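Alpha/beta hydrolase (Streptomyces albidoflavus, PDB 6KSU) probably catalyses macrolactamization of non-ribosomal peptides by heterochiral coupling, acting as a stand-alone cyclase related to penicillin-binding proteins and serine beta-lactamases. Local coordinates at residues C334-H339 against A345-A350; Q48-R53 against L57-T62; G320-H325 against P340-A345; G82-F87 against T262-A267. One frame throughout, in Å; residues are numbered along the deposited sequence.

Contact 1: residues C334-H339 against A345-A350; sequences CNLRIH and ALALTA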
loop_
_atom_site.group_PDB
_atom_site.type_symbol
_atom_site.label_atom_id
_atom_site.label_comp_id
_atom_site.label_asym_id
_atom_site.label_seq_id
_atom_site.Cartn_x
_atom_site.Cartn_y
_atom_site.Cartn_z
ATOM N N CYS A 334 -4.635 -1.524 7.861
ATOM C CA CYS A 334 -4.661 -0.069 7.900
ATOM C C CYS A 334 -5.116 0.467 6.549
ATOM O O CYS A 334 -4.569 0.077 5.524
ATOM C CB CYS A 334 -3.268 0.436 8.263
ATOM S SG CYS A 334 -3.065 2.156 8.096
ATOM N N ASN A 335 -6.099 1.370 6.547
ATOM C CA ASN A 335 -6.641 1.932 5.316
ATOM C C ASN A 335 -6.802 3.434 5.468
ATOM O O ASN A 335 -7.313 3.897 6.481
ATOM C CB ASN A 335 -8.018 1.358 4.937
ATOM C CG ASN A 335 -8.014 -0.145 4.823
ATOM O OD1 ASN A 335 -8.226 -0.858 5.814
ATOM N ND2 ASN A 335 -7.765 -0.639 3.608
ATOM N N LEU A 336 -6.393 4.174 4.432
ATOM C CA LEU A 336 -6.498 5.623 4.363
ATOM C C LEU A 336 -7.232 6.014 3.089
ATOM O O LEU A 336 -7.005 5.423 2.024
ATOM C CB LEU A 336 -5.108 6.290 4.386
ATOM C CG LEU A 336 -5.074 7.774 4.010
ATOM C CD1 LEU A 336 -5.850 8.613 5.022
ATOM C CD2 LEU A 336 -3.650 8.240 3.937
ATOM N N ARG A 337 -8.101 7.022 3.191
ATOM C CA ARG A 337 -8.883 7.463 2.040
ATOM C C ARG A 337 -9.089 8.961 2.113
ATOM O O ARG A 337 -9.482 9.483 3.163
ATOM C CB ARG A 337 -10.246 6.760 1.968
ATOM C CG ARG A 337 -10.164 5.281 1.696
ATOM C CD ARG A 337 -9.670 4.977 0.266
ATOM N NE ARG A 337 -9.782 3.557 -0.052
ATOM C CZ ARG A 337 -8.900 2.629 0.320
ATOM N NH1 ARG A 337 -7.813 2.978 1.004
ATOM N NH2 ARG A 337 -9.076 1.353 -0.019
ATOM N N ILE A 338 -8.863 9.639 0.985
ATOM C CA ILE A 338 -8.887 11.098 0.903
ATOM C C ILE A 338 -9.750 11.508 -0.281
ATOM O O ILE A 338 -9.581 10.982 -1.386
ATOM C CB ILE A 338 -7.475 11.671 0.714
ATOM C CG1 ILE A 338 -6.526 11.204 1.819
ATOM C CG2 ILE A 338 -7.526 13.157 0.584
ATOM C CD1 ILE A 338 -5.086 11.436 1.492
ATOM N N HIS A 339 -10.650 12.456 -0.071
ATOM C CA HIS A 339 -11.382 13.069 -1.178
ATOM C C HIS A 339 -11.064 14.549 -1.154
ATOM O O HIS A 339 -11.731 15.312 -0.437
ATOM C CB HIS A 339 -12.887 12.850 -1.084
ATOM C CG HIS A 339 -13.622 13.225 -2.336
ATOM N ND1 HIS A 339 -13.902 14.534 -2.674
ATOM C CD2 HIS A 339 -14.126 12.465 -3.334
ATOM C CE1 HIS A 339 -14.566 14.562 -3.815
ATOM N NE2 HIS A 339 -14.713 13.318 -4.237
ATOM N N ALA A 345 -11.251 13.097 4.747
ATOM C CA ALA A 345 -10.254 12.060 4.952
ATOM C C ALA A 345 -10.709 11.159 6.086
ATOM O O ALA A 345 -11.265 11.628 7.085
ATOM C CB ALA A 345 -8.880 12.646 5.272
ATOM N N LEU A 346 -10.476 9.864 5.921
ATOM C CA LEU A 346 -10.818 8.896 6.945
ATOM C C LEU A 346 -9.782 7.788 6.922
ATOM O O LEU A 346 -9.275 7.403 5.864
ATOM C CB LEU A 346 -12.224 8.324 6.759
ATOM C CG LEU A 346 -12.663 7.460 5.573
ATOM C CD1 LEU A 346 -12.241 6.060 5.730
ATOM C CD2 LEU A 346 -14.166 7.459 5.558
ATOM N N ALA A 347 -9.453 7.302 8.093
ATOM C CA ALA A 347 -8.426 6.296 8.258
ATOM C C ALA A 347 -8.964 5.262 9.212
ATOM O O ALA A 347 -9.716 5.593 10.134
ATOM C CB ALA A 347 -7.127 6.879 8.799
ATOM N N LEU A 348 -8.601 4.009 8.970
ATOM C CA LEU A 348 -9.026 2.915 9.827
ATOM C C LEU A 348 -7.789 2.118 10.183
ATOM O O LEU A 348 -7.005 1.770 9.288
ATOM C CB LEU A 348 -10.067 2.037 9.115
ATOM C CG LEU A 348 -10.529 0.780 9.830
ATOM C CD1 LEU A 348 -11.358 1.151 11.013
ATOM C CD2 LEU A 348 -11.272 -0.158 8.888
ATOM N N THR A 349 -7.578 1.874 11.483
ATOM C CA THR A 349 -6.590 0.890 11.912
ATOM C C THR A 349 -7.307 -0.241 12.638
ATOM O O THR A 349 -8.310 -0.016 13.321
ATOM C CB THR A 349 -5.476 1.489 12.785
ATOM O OG1 THR A 349 -5.999 2.122 13.974
ATOM C CG2 THR A 349 -4.654 2.501 11.977
ATOM N N ALA A 350 -6.823 -1.464 12.435
ATOM C CA ALA A 350 -7.389 -2.618 13.109
ATOM C C ALA A 350 -6.248 -3.564 13.418
ATOM O O ALA A 350 -5.255 -3.613 12.691
ATOM C CB ALA A 350 -8.482 -3.298 12.273
#
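Asn335 and Leu348 form a hydrogen-bonded antiparallel pair between 334-339 and 345-350, two strand segments whose directions differ by 177°. The pair is joined twice: Asn335 N to Leu348 O is 2.9 Å and Leu348 N to Asn335 O is 2.8 Å. Two residues along, Leu346 repeats the pattern with Arg337. There Arg337 N to Leu346 O measures 2.9 Å but is bent to 143° at the hydrogen, while Leu346 N to Arg337 O is 3.0 Å. Leu336 and Ala347, the non-hydrogen-bonded pair between them, bring their CA atoms to 4.4 Å. Leu346 turns back over the partner strand, and its CD1 lies 4.3 Å from Arg337 CB. The arginine bends at chi2 (-69°) and carries its guanidinium away from Leu346; NH1 reaches Leu336 O at 2.8 Å, from above that carbonyl plane. Asp326 OD1 binds both Arg337 NH1 and Asn335 ND2, fixing these polar ends on one face. Trp359 of helix 355-365 covers this face, touching Asn335, Arg337, Leu346 and Leu348. Across the sheet, Cys334, Ile338, Ala345 and Ala347 meet helix 261-268, Phe87 of helix 85-98 packs on Leu336 and Ile338, and strands 322-329 and 46-53 flank the hairpin.

Contact 2: residues Q48-R53 against L57-T62; sequences QLSVYR and LSEYAT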
loop_
_atom_site.group_PDB
_atom_site.type_symbol
_atom_site.label_atom_id
_atom_site.label_comp_id
_atom_site.label_asym_id
_atom_site.label_seq_id
_atom_site.Cartn_x
_atom_site.Cartn_y
_atom_site.Cartn_z
ATOM N N GLN A 48 -9.284 1.701 15.391
ATOM C CA GLN A 48 -9.466 3.146 15.410
ATOM C C GLN A 48 -10.033 3.554 14.068
ATOM O O GLN A 48 -9.631 3.016 13.032
ATOM C CB GLN A 48 -8.164 3.927 15.654
ATOM C CG GLN A 48 -7.427 3.598 16.927
ATOM C CD GLN A 48 -5.987 4.110 16.889
ATOM O OE1 GLN A 48 -5.368 4.178 15.828
ATOM N NE2 GLN A 48 -5.459 4.490 18.053
ATOM N N LEU A 49 -10.982 4.484 14.104
ATOM C CA LEU A 49 -11.517 5.122 12.913
ATOM C C LEU A 49 -11.515 6.619 13.165
ATOM O O LEU A 49 -12.032 7.091 14.185
ATOM C CB LEU A 49 -12.926 4.613 12.570
ATOM C CG LEU A 49 -13.657 5.309 11.410
ATOM C CD1 LEU A 49 -13.111 4.870 10.018
ATOM C CD2 LEU A 49 -15.142 5.057 11.499
ATOM N N SER A 50 -10.878 7.363 12.281
ATOM C CA SER A 50 -10.868 8.813 12.399
ATOM C C SER A 50 -11.374 9.382 11.092
ATOM O O SER A 50 -10.935 8.948 10.032
ATOM C CB SER A 50 -9.466 9.328 12.718
ATOM O OG SER A 50 -9.024 8.816 13.967
ATOM N N VAL A 51 -12.304 10.326 11.171
ATOM C CA VAL A 51 -12.910 10.955 10.004
ATOM C C VAL A 51 -12.783 12.459 10.144
ATOM O O VAL A 51 -13.266 13.033 11.127
ATOM C CB VAL A 51 -14.389 10.580 9.855
ATOM C CG1 VAL A 51 -14.951 11.135 8.554
ATOM C CG2 VAL A 51 -14.565 9.078 9.973
ATOM N N TYR A 52 -12.142 13.102 9.165
ATOM C CA TYR A 52 -12.166 14.550 9.058
ATOM C C TYR A 52 -13.187 14.911 7.990
ATOM O O TYR A 52 -13.113 14.418 6.861
ATOM C CB TYR A 52 -10.785 15.116 8.737
ATOM C CG TYR A 52 -10.760 16.619 8.570
ATOM C CD1 TYR A 52 -10.676 17.485 9.674
ATOM C CD2 TYR A 52 -10.841 17.180 7.305
ATOM C CE1 TYR A 52 -10.651 18.883 9.486
ATOM C CE2 TYR A 52 -10.825 18.525 7.117
ATOM C CZ TYR A 52 -10.731 19.385 8.201
ATOM O OH TYR A 52 -10.717 20.731 7.933
ATOM N N ARG A 53 -14.159 15.743 8.360
ATOM C CA ARG A 53 -15.257 16.072 7.465
ATOM C C ARG A 53 -15.949 17.333 7.971
ATOM O O ARG A 53 -16.209 17.472 9.171
ATOM C CB ARG A 53 -16.247 14.907 7.365
ATOM C CG ARG A 53 -17.653 15.346 6.978
ATOM C CD ARG A 53 -18.423 14.268 6.242
ATOM N NE ARG A 53 -18.886 13.209 7.122
ATOM C CZ ARG A 53 -19.976 12.490 6.885
ATOM N NH1 ARG A 53 -20.706 12.734 5.800
ATOM N NH2 ARG A 53 -20.331 11.527 7.725
ATOM N N LEU A 57 -12.937 16.990 13.149
ATOM C CA LEU A 57 -12.429 15.639 13.275
ATOM C C LEU A 57 -13.306 14.820 14.220
ATOM O O LEU A 57 -13.686 15.297 15.295
ATOM C CB LEU A 57 -10.996 15.680 13.797
ATOM C CG LEU A 57 -10.309 14.354 14.091
ATOM C CD1 LEU A 57 -9.836 13.732 12.754
ATOM C CD2 LEU A 57 -9.143 14.584 15.052
ATOM N N SER A 58 -13.620 13.589 13.812
ATOM C CA SER A 58 -14.262 12.591 14.663
ATOM C C SER A 58 -13.248 11.492 14.929
ATOM O O SER A 58 -12.606 11.013 13.989
ATOM C CB SER A 58 -15.501 11.975 13.999
ATOM O OG SER A 58 -16.569 12.899 13.912
ATOM N N GLU A 59 -13.116 11.078 16.191
ATOM C CA GLU A 59 -12.151 10.052 16.580
ATOM C C GLU A 59 -12.874 8.934 17.310
ATOM O O GLU A 59 -13.382 9.137 18.417
ATOM C CB GLU A 59 -11.038 10.610 17.471
ATOM C CG GLU A 59 -10.322 11.837 16.954
ATOM C CD GLU A 59 -9.112 12.179 17.814
ATOM O OE1 GLU A 59 -8.006 11.701 17.473
ATOM O OE2 GLU A 59 -9.269 12.887 18.856
ATOM N N TYR A 60 -12.898 7.756 16.704
ATOM C CA TYR A 60 -13.515 6.594 17.309
ATOM C C TYR A 60 -12.416 5.590 17.605
ATOM O O TYR A 60 -11.449 5.482 16.846
ATOM C CB TYR A 60 -14.562 6.007 16.379
ATOM C CG TYR A 60 -15.521 7.037 15.783
ATOM C CD1 TYR A 60 -16.653 7.469 16.480
ATOM C CD2 TYR A 60 -15.304 7.564 14.517
ATOM C CE1 TYR A 60 -17.531 8.406 15.929
ATOM C CE2 TYR A 60 -16.180 8.497 13.961
ATOM C CZ TYR A 60 -17.298 8.909 14.669
ATOM O OH TYR A 60 -18.161 9.835 14.100
ATOM N N ALA A 61 -12.544 4.884 18.726
ATOM C CA ALA A 61 -11.537 3.919 19.143
ATOM C C ALA A 61 -12.187 2.953 20.107
ATOM O O ALA A 61 -12.928 3.378 20.994
ATOM C CB ALA A 61 -10.341 4.579 19.827
ATOM N N THR A 62 -11.881 1.662 19.954
ATOM C CA THR A 62 -12.538 0.655 20.769
ATOM C C THR A 62 -11.631 -0.558 20.899
ATOM O O THR A 62 -10.681 -0.742 20.128
ATOM C CB THR A 62 -13.891 0.283 20.162
ATOM O OG1 THR A 62 -14.678 -0.441 21.111
ATOM C CG2 THR A 62 -13.704 -0.546 18.863
HETATM O O HOH W 1 -9.625 7.298 16.261
HETATM O O HOH W 2 -16.221 14.257 11.684
#
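Tyr60 and Leu49 lie side by side and point the same way on one face of the antiparallel pair 48-53 and 57-62, whose directions differ by 171°. The tyrosine presents the edge of its ring to the neighbouring strand. With CG anti to the carbonyl carbon (chi1 -47°), CD2 is carried to 3.3 Å from Leu49 O, near the ring plane, and to 3.9 Å from Leu49 CD2. Further along the same edge, Tyr60 CE2 meets Val51 CG2 at 4.3 Å, so one ring edge touches two alternate residues, Leu49 and Val51. Beneath it the backbone is tightly joined, Tyr60 N donating to Leu49 O at 2.7 Å. The far end of the Tyr60 ring is fixed by a hydrogen bond from OH to Arg28 O, and Val31 and Phe35 of helix 23-41 pack against the ring.

On the other face Leu57 leans inward, bringing CD1 to 3.9 Å from Val51 O and also against Tyr52 CB. Ser50 and Glu59 project from this face too, and both bond through their side chains to Thr262 OG1. Two waters stitch the strands together: water 1 donates to Tyr60 O at 2.6 Å and bonds to Ser50 OG at 2.8 Å, whereas water 2 donates to Val51 O and lies 2.6 Å from Ser58 OG. This is a regular beta hairpin at the margin of the central antiparallel sheet, with helices packed on both faces, as expected for the penicillin-binding-protein and serine beta-lactamase fold.

Contact 3: residues G320-H325 against P340-A345; sequences GAWYGH and PDRSLA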
loop_
_atom_site.group_PDB
_atom_site.type_symbol
_atom_site.label_atom_id
_atom_site.label_comp_id
_atom_site.label_asym_id
_atom_site.label_seq_id
_atom_site.Cartn_x
_atom_site.Cartn_y
_atom_site.Cartn_z
ATOM N N GLY A 320 -16.267 11.107 -8.224
ATOM C CA GLY A 320 -16.287 9.938 -7.375
ATOM C C GLY A 320 -14.931 9.319 -7.141
ATOM O O GLY A 320 -14.844 8.193 -6.649
ATOM N N ALA A 321 -13.864 10.023 -7.483
ATOM C CA ALA A 321 -12.516 9.494 -7.343
ATOM C C ALA A 321 -12.016 9.693 -5.916
ATOM O O ALA A 321 -12.017 10.817 -5.399
ATOM C CB ALA A 321 -11.577 10.193 -8.328
ATOM N N TRP A 322 -11.577 8.610 -5.284
ATOM C CA TRP A 322 -10.968 8.692 -3.966
ATOM C C TRP A 322 -9.524 8.241 -4.043
ATOM O O TRP A 322 -9.166 7.390 -4.864
ATOM C CB TRP A 322 -11.688 7.825 -2.935
ATOM C CG TRP A 322 -13.011 8.350 -2.515
ATOM C CD1 TRP A 322 -14.150 8.379 -3.265
ATOM C CD2 TRP A 322 -13.352 8.912 -1.235
ATOM N NE1 TRP A 322 -15.186 8.924 -2.530
ATOM C CE2 TRP A 322 -14.719 9.266 -1.287
ATOM C CE3 TRP A 322 -12.639 9.150 -0.058
ATOM C CZ2 TRP A 322 -15.386 9.839 -0.204
ATOM C CZ3 TRP A 322 -13.306 9.722 1.019
ATOM C CH2 TRP A 322 -14.664 10.057 0.934
ATOM N N TYR A 323 -8.703 8.800 -3.158
ATOM C CA TYR A 323 -7.294 8.470 -3.114
ATOM C C TYR A 323 -6.953 7.896 -1.751
ATOM O O TYR A 323 -7.581 8.238 -0.747
ATOM C CB TYR A 323 -6.422 9.701 -3.425
ATOM C CG TYR A 323 -6.809 10.349 -4.740
ATOM C CD1 TYR A 323 -6.176 9.984 -5.912
ATOM C CD2 TYR A 323 -7.845 11.285 -4.807
ATOM C CE1 TYR A 323 -6.541 10.548 -7.130
ATOM C CE2 TYR A 323 -8.215 11.857 -6.007
ATOM C CZ TYR A 323 -7.557 11.491 -7.172
ATOM O OH TYR A 323 -7.925 12.049 -8.378
ATOM N N GLY A 324 -5.943 7.030 -1.727
ATOM C CA GLY A 324 -5.430 6.551 -0.466
ATOM C C GLY A 324 -4.372 5.482 -0.599
ATOM O O GLY A 324 -3.556 5.509 -1.525
ATOM N N HIS A 325 -4.381 4.538 0.333
ATOM C CA HIS A 325 -3.387 3.476 0.394
ATOM C C HIS A 325 -3.904 2.443 1.375
ATOM O O HIS A 325 -4.691 2.758 2.269
ATOM C CB HIS A 325 -2.020 4.005 0.846
ATOM C CG HIS A 325 -0.866 3.323 0.190
ATOM N ND1 HIS A 325 -0.512 2.022 0.478
ATOM C CD2 HIS A 325 0.029 3.765 -0.733
ATOM C CE1 HIS A 325 0.550 1.689 -0.237
ATOM N NE2 HIS A 325 0.897 2.728 -0.983
ATOM N N PRO A 340 -10.075 15.006 -1.926
ATOM C CA PRO A 340 -9.637 16.401 -1.788
ATOM C C PRO A 340 -10.755 17.407 -1.988
ATOM O O PRO A 340 -10.844 18.389 -1.227
ATOM C CB PRO A 340 -8.549 16.536 -2.857
ATOM C CG PRO A 340 -8.112 15.133 -3.105
ATOM C CD PRO A 340 -9.303 14.276 -2.942
ATOM N N ASP A 341 -11.644 17.175 -2.954
ATOM C CA ASP A 341 -12.553 18.260 -3.307
ATOM C C ASP A 341 -13.617 18.461 -2.240
ATOM O O ASP A 341 -14.008 19.603 -1.964
ATOM C CB ASP A 341 -13.161 18.029 -4.690
ATOM C CG ASP A 341 -12.169 18.335 -5.807
ATOM O OD1 ASP A 341 -11.011 18.690 -5.495
ATOM O OD2 ASP A 341 -12.544 18.236 -6.992
ATOM N N ARG A 342 -14.052 17.384 -1.600
ATOM C CA ARG A 342 -14.968 17.478 -0.477
ATOM C C ARG A 342 -14.258 17.675 0.864
ATOM O O ARG A 342 -14.930 17.706 1.899
ATOM C CB ARG A 342 -15.856 16.229 -0.435
ATOM C CG ARG A 342 -16.739 16.078 -1.658
ATOM C CD ARG A 342 -17.412 14.704 -1.735
ATOM N NE ARG A 342 -18.238 14.473 -0.556
ATOM C CZ ARG A 342 -18.831 13.325 -0.260
ATOM N NH1 ARG A 342 -18.706 12.279 -1.070
ATOM N NH2 ARG A 342 -19.559 13.225 0.849
ATOM N N SER A 343 -12.929 17.822 0.874
ATOM C CA SER A 343 -12.160 18.025 2.103
ATOM C C SER A 343 -12.480 16.934 3.123
ATOM O O SER A 343 -12.841 17.205 4.279
ATOM C CB SER A 343 -12.406 19.418 2.682
ATOM O OG SER A 343 -12.023 20.433 1.771
ATOM N N LEU A 344 -12.368 15.679 2.672
ATOM C CA LEU A 344 -12.741 14.540 3.495
ATOM C C LEU A 344 -11.594 13.541 3.540
ATOM O O LEU A 344 -11.044 13.167 2.497
ATOM C CB LEU A 344 -14.010 13.890 2.953
ATOM C CG LEU A 344 -14.736 12.819 3.759
ATOM C CD1 LEU A 344 -16.025 12.588 3.026
ATOM C CD2 LEU A 344 -13.994 11.487 3.967
ATOM N N ALA A 345 -11.251 13.097 4.747
ATOM C CA ALA A 345 -10.254 12.060 4.952
ATOM C C ALA A 345 -10.709 11.159 6.086
ATOM O O ALA A 345 -11.265 11.628 7.085
ATOM C CB ALA A 345 -8.880 12.646 5.272
#
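Trp322 and Leu344 meet beside a type I turn, Pro340 to Ser343, which closes the hairpin of strands 332-339 and 344-350 with a G1 beta bulge: Ser343 and Leu344 both face His339. The positive phi of Ser343, 53°, suits the first bulge position. No hydrogen bond joins 320-325 to 340-345, because strand 332-339 runs between strands 322-329 and 344-350; the closest CA atoms, those of Trp322 and Pro340, are 8.1 Å apart. Side chains therefore bridge the gap.

The six-membered end of the indole pushes its edge at the leucine fork, with Trp322 CH2 3.4 Å from Leu344 CD2, which sits in the ring plane, and 3.6 Å from Leu344 CD1. In Leu344, chi1 (-170°) carries CG towards the indole and chi2 (171°) turns the two methyls to Trp322 CH2. Tyr323 and Pro340 cross at about a right angle, Tyr323 CD2 lying 3.8 Å from Pro340 CD. An aromatic contact adds to these: His339, on the intervening strand, meets Trp322 edge-to-face.

The charged group is Arg342. Its NH1 comes obliquely to 4.2 Å from Trp322 CZ2. A salt bridge to Asp372, a bond from NH2 to Gly370 O and one from NE to a bound malonate, probably from the crystallisation liquor, hold the guanidinium.

Across the turn, Ser343 N donates a backbone hydrogen bond to Pro340 O at 3.0 Å.

Contact 4: residues G82-F87 against T262-A267; sequences GSVTKF and TDLVTA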
loop_
_atom_site.group_PDB
_atom_site.type_symbol
_atom_site.label_atom_id
_atom_site.label_comp_id
_atom_site.label_asym_id
_atom_site.label_seq_id
_atom_site.Cartn_x
_atom_site.Cartn_y
_atom_site.Cartn_z
ATOM N N GLY A 82 1.588 -0.759 8.030
ATOM C CA GLY A 82 1.957 -1.538 6.863
ATOM C C GLY A 82 2.389 -0.664 5.707
ATOM O O GLY A 82 3.055 0.370 5.873
ATOM N N SER A 83 1.971 -1.060 4.511
ATOM C CA SER A 83 2.302 -0.320 3.302
ATOM C C SER A 83 1.708 1.081 3.277
ATOM O O SER A 83 2.098 1.884 2.412
ATOM C CB SER A 83 1.830 -1.121 2.090
ATOM O OG SER A 83 2.749 -2.176 1.853
ATOM N N VAL A 84 0.793 1.413 4.197
ATOM C CA VAL A 84 0.332 2.799 4.248
ATOM C C VAL A 84 1.519 3.717 4.548
ATOM O O VAL A 84 1.477 4.906 4.217
ATOM C CB VAL A 84 -0.852 2.973 5.254
ATOM C CG1 VAL A 84 -1.310 4.447 5.373
ATOM C CG2 VAL A 84 -2.067 2.108 4.836
ATOM N N THR A 85 2.611 3.158 5.099
ATOM C CA THR A 85 3.855 3.902 5.292
ATOM C C THR A 85 4.311 4.623 4.018
ATOM O O THR A 85 4.980 5.666 4.089
ATOM C CB THR A 85 4.951 2.932 5.776
ATOM O OG1 THR A 85 4.553 2.299 7.009
ATOM C CG2 THR A 85 6.283 3.671 6.003
ATOM N N LYS A 86 3.988 4.065 2.845
ATOM C CA LYS A 86 4.472 4.634 1.586
ATOM C C LYS A 86 3.917 6.032 1.354
ATOM O O LYS A 86 4.543 6.851 0.668
ATOM C CB LYS A 86 4.090 3.713 0.415
ATOM C CG LYS A 86 4.868 2.438 0.401
ATOM C CD LYS A 86 4.318 1.465 -0.626
ATOM C CE LYS A 86 5.267 0.296 -0.739
ATOM N NZ LYS A 86 5.050 -0.675 0.375
ATOM N N PHE A 87 2.738 6.319 1.893
ATOM C CA PHE A 87 2.186 7.659 1.749
ATOM C C PHE A 87 3.005 8.679 2.542
ATOM O O PHE A 87 3.181 9.811 2.097
ATOM C CB PHE A 87 0.714 7.625 2.157
ATOM C CG PHE A 87 0.057 8.971 2.291
ATOM C CD1 PHE A 87 -0.264 9.720 1.177
ATOM C CD2 PHE A 87 -0.322 9.438 3.536
ATOM C CE1 PHE A 87 -0.908 10.954 1.293
ATOM C CE2 PHE A 87 -0.962 10.669 3.666
ATOM C CZ PHE A 87 -1.250 11.428 2.537
ATOM N N THR A 262 -5.743 8.744 13.588
ATOM C CA THR A 262 -5.776 10.202 13.600
ATOM C C THR A 262 -4.504 10.791 13.001
ATOM O O THR A 262 -4.556 11.824 12.323
ATOM C CB THR A 262 -5.990 10.689 15.035
ATOM O OG1 THR A 262 -7.350 10.449 15.393
ATOM C CG2 THR A 262 -5.695 12.196 15.188
ATOM N N ASP A 263 -3.355 10.154 13.256
ATOM C CA ASP A 263 -2.103 10.551 12.604
ATOM C C ASP A 263 -2.244 10.546 11.074
ATOM O O ASP A 263 -1.827 11.495 10.400
ATOM C CB ASP A 263 -0.945 9.623 13.046
ATOM C CG ASP A 263 -0.612 9.740 14.539
ATOM O OD1 ASP A 263 -1.003 10.758 15.167
ATOM O OD2 ASP A 263 0.044 8.824 15.099
ATOM N N LEU A 264 -2.849 9.483 10.512
ATOM C CA LEU A 264 -2.974 9.373 9.064
ATOM C C LEU A 264 -3.897 10.437 8.503
ATOM O O LEU A 264 -3.655 10.960 7.406
ATOM C CB LEU A 264 -3.495 7.993 8.662
ATOM C CG LEU A 264 -2.609 6.764 8.833
ATOM C CD1 LEU A 264 -3.394 5.516 8.400
ATOM C CD2 LEU A 264 -1.323 6.870 8.024
ATOM N N VAL A 265 -4.987 10.734 9.212
ATOM C CA VAL A 265 -5.869 11.821 8.784
ATOM C C VAL A 265 -5.118 13.154 8.829
ATOM O O VAL A 265 -5.247 13.992 7.930
ATOM C CB VAL A 265 -7.146 11.839 9.649
ATOM C CG1 VAL A 265 -7.973 13.082 9.399
ATOM C CG2 VAL A 265 -7.988 10.581 9.381
ATOM N N THR A 266 -4.282 13.345 9.847
ATOM C CA THR A 266 -3.532 14.590 9.952
ATOM C C THR A 266 -2.606 14.762 8.754
ATOM O O THR A 266 -2.577 15.824 8.128
ATOM C CB THR A 266 -2.752 14.601 11.263
ATOM O OG1 THR A 266 -3.680 14.518 12.371
ATOM C CG2 THR A 266 -1.876 15.852 11.372
ATOM N N ALA A 267 -1.869 13.701 8.389
ATOM C CA ALA A 267 -0.984 13.759 7.225
ATOM C C ALA A 267 -1.753 13.988 5.927
ATOM O O ALA A 267 -1.190 14.493 4.955
ATOM C CB ALA A 267 -0.153 12.477 7.129
#
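Val84 and Leu264, then Phe87 and Ala267, pack the start of helix 85-98 against helix 261-268. Ser83 and Lys86, at the start of helix 85-98, fit an SxxK pattern, consistent with the catalytic serine and lysine of penicillin-binding proteins and serine beta-lactamases. Along the second segment, Thr262 and Asp263 do not touch 82-87. Thr262 O accepts both N and OG1 of Thr266, which arrive from opposite faces of the carbonyl plane, and Asp263 forms a salt bridge with Arg225. Leu264 makes the first touch. Its two methyls straddle Val84 CG1, with CD2 at 3.6 Å and CD1 at 3.8 Å from that carbon, and Val84 places CG1 there by holding it anti to the backbone N (chi1 177°). Cys334 of the sheet touches both Val84 and Leu264. Val265 points away, towards the strands of contact 2. One turn after Leu264, Ala267 receives the phenyl of Phe87: CE2 lies 4.0 Å from Ala267 CB, and the ring also nears the carbonyl obliquely, with Phe87 CZ 3.9 Å from Ala267 O. In 82-87, Gly82 O accepts twice from Thr85: Thr85 N donates at 2.9 Å, and Thr85 OG1 donates to Gly82 O at 2.7 Å, nearly in line with the carbonyl.

How the contacts relate
From the N terminus, contact 2 closes first, a short hairpin with three residues between its segments. Contact 4 then closes a far longer excursion, with 174 residues, many of them helical, between 82-87 and 262-267. Both are complete before the last sheet strands begin. Contacts 3 and 1 cross: 320-325 and 334-339 open in turn, then 340-345 and 345-350 close in the same order, sharing Ala345. None of the four nests within another. Spatially, contacts 1, 2 and 3 follow one sheet, strand 344-350 bonding to 46-53, as in Ala345 O to Tyr52 N at 2.7 Å. Contact 4 lies against that sheet, touching contact 1 through Cys334 and contact 2 through Thr262.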